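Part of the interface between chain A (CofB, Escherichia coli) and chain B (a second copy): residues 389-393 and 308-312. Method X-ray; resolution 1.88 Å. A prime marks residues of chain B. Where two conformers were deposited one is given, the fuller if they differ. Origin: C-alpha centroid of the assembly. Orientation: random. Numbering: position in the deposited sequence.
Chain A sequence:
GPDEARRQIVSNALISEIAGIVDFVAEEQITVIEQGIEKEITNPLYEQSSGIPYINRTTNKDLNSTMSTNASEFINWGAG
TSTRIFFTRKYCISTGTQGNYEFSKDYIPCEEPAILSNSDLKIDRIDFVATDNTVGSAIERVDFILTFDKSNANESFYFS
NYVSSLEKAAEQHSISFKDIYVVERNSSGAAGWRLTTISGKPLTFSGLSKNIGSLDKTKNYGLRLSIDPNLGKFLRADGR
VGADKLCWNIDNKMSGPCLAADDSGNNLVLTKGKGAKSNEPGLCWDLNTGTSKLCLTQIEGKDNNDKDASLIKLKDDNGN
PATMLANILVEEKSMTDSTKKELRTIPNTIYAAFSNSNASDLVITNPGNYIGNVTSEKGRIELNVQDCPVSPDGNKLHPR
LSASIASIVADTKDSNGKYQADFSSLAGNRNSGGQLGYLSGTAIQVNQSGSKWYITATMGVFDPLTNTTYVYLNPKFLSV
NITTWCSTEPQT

Chain A, residues 389-393: PVSPD
Chain B (308-312) DASLI

Residues 389-393 of chain A meet strand 308-312 of chain B through van der Waals contacts, mostly of apolar side chains, with some backbone atoms taking part; no hydrogen bond links the two stretches, and 212 Å² is buried between them, both sides summed. Chain B is extended throughout, with phi/psi of -158/-171 at Ala309′, -149/172 at Ser310′ and -152/172 at Leu311′. This conformation alternates the side chains, so that Ala309′ and Leu311′ point toward chain A while Ser310′ points away and its OG is hydrogen-bonded elsewhere in the structure. Chain A is also extended, with a short strand at 391-392 that runs crosswise to the chain B strand; it holds -62/141 at Val390, -129/156 at Ser391 and -72/159 at Pro392, before turning at Asp393 to 59/-129. The nearest CA atoms are those of Val390 and Leu311′, 6.8 Å apart.

Val390 is the center of the contact, covered over 73 Å². Its CB points toward chain B, and with chi1 of 173° (t) both methyls rest near CB of Ala309′ (CG2 at 3.8 Å, CG1 at 3.9 Å), an apolar contact. CG1 of Val390 also sits 3.5 Å from the carbonyl O of Ser310′ and 4.3 Å from CD2 of Leu311′. The approach to the carbonyl is a van der Waals contact, since a methyl carbon is no conventional hydrogen-bond donor.

Leu311′, with 69 Å² covered, adopts chi1 of 69° (p) and chi2 of 154° (t) and reaches Pro392 with both methyls: CD2 is 3.8 Å from CA of Pro392, and CD1 is 3.9 Å from its ring atom CD. The CA-to-CB bond of Pro392 runs sideways, and its ring has a C-gamma endo pucker. Between Val390 and Pro392, Ser391 directs its side chain away (chi1 62°, p), leaving its backbone C 4.2 Å from CD2 of Leu311′.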

# COMPACT_ATOMS: atom_id res chain seq x y z
N PRO A 389 -18.64 -1.45 -17.10
CA PRO A 389 -17.79 -1.98 -16.02
C PRO A 389 -18.56 -2.20 -14.73
O PRO A 389 -19.75 -1.89 -14.65
CB PRO A 389 -16.72 -0.89 -15.85
CG PRO A 389 -17.42 0.37 -16.27
CD PRO A 389 -18.38 -0.03 -17.38
N VAL A 390 -17.88 -2.75 -13.72
CA VAL A 390 -18.48 -2.97 -12.42
C VAL A 390 -18.90 -1.65 -11.80
O VAL A 390 -18.21 -0.64 -11.92
CB VAL A 390 -17.51 -3.71 -11.46
CG1 VAL A 390 -18.08 -3.79 -10.06
CG2 VAL A 390 -17.17 -5.10 -12.00
N SER A 391 -20.05 -1.64 -11.14
CA SER A 391 -20.50 -0.45 -10.44
C SER A 391 -20.89 -0.81 -9.01
O SER A 391 -21.21 -1.97 -8.72
CB SER A 391 -21.68 0.21 -11.17
OG SER A 391 -22.79 -0.66 -11.22
N PRO A 392 -20.84 0.17 -8.11
CA PRO A 392 -21.14 -0.10 -6.70
C PRO A 392 -22.62 -0.35 -6.45
O PRO A 392 -23.47 0.04 -7.25
CB PRO A 392 -20.68 1.18 -5.99
CG PRO A 392 -20.68 2.23 -7.03
CD PRO A 392 -20.40 1.56 -8.34
N ASP A 393 -22.90 -1.02 -5.33
CA ASP A 393 -24.27 -1.13 -4.82
C ASP A 393 -25.13 -1.81 -5.91
O ASP A 393 -24.68 -2.84 -6.42
CB ASP A 393 -24.74 0.26 -4.36
CG ASP A 393 -23.90 0.81 -3.19
OD1 ASP A 393 -24.20 0.47 -2.02
OD2 ASP A 393 -22.95 1.58 -3.44
N ASP B 308 -22.08 -10.80 -8.61
CA ASP B 308 -21.27 -10.26 -7.53
C ASP B 308 -19.88 -9.87 -8.02
O ASP B 308 -19.25 -10.60 -8.79
CB ASP B 308 -21.16 -11.27 -6.39
CG ASP B 308 -20.45 -10.70 -5.17
OD1 ASP B 308 -20.49 -9.46 -4.99
OD2 ASP B 308 -19.87 -11.49 -4.39
N ALA B 309 -19.42 -8.71 -7.57
CA ALA B 309 -18.10 -8.22 -7.94
C ALA B 309 -17.62 -7.20 -6.91
O ALA B 309 -18.23 -7.03 -5.86
CB ALA B 309 -18.14 -7.61 -9.35
N SER B 310 -16.53 -6.52 -7.20
CA SER B 310 -16.10 -5.45 -6.33
C SER B 310 -15.38 -4.39 -7.15
O SER B 310 -15.11 -4.60 -8.33
CB SER B 310 -15.18 -5.96 -5.20
OG SER B 310 -13.95 -6.44 -5.71
N LEU B 311 -15.07 -3.27 -6.51
CA LEU B 311 -14.32 -2.22 -7.14
C LEU B 311 -13.55 -1.46 -6.07
O LEU B 311 -13.73 -1.70 -4.87
CB LEU B 311 -15.24 -1.27 -7.92
CG LEU B 311 -16.18 -0.41 -7.07
CD1 LEU B 311 -16.55 0.87 -7.83
CD2 LEU B 311 -17.45 -1.16 -6.66
N ILE B 312 -12.68 -0.58 -6.52
CA ILE B 312 -11.93 0.31 -5.64
C ILE B 312 -12.55 1.69 -5.69
O ILE B 312 -12.96 2.15 -6.76
CB ILE B 312 -10.46 0.43 -6.08
CG1 ILE B 312 -9.80 -0.94 -6.05
CG2 ILE B 312 -9.73 1.42 -5.15
CD1 ILE B 312 -9.98 -1.62 -4.75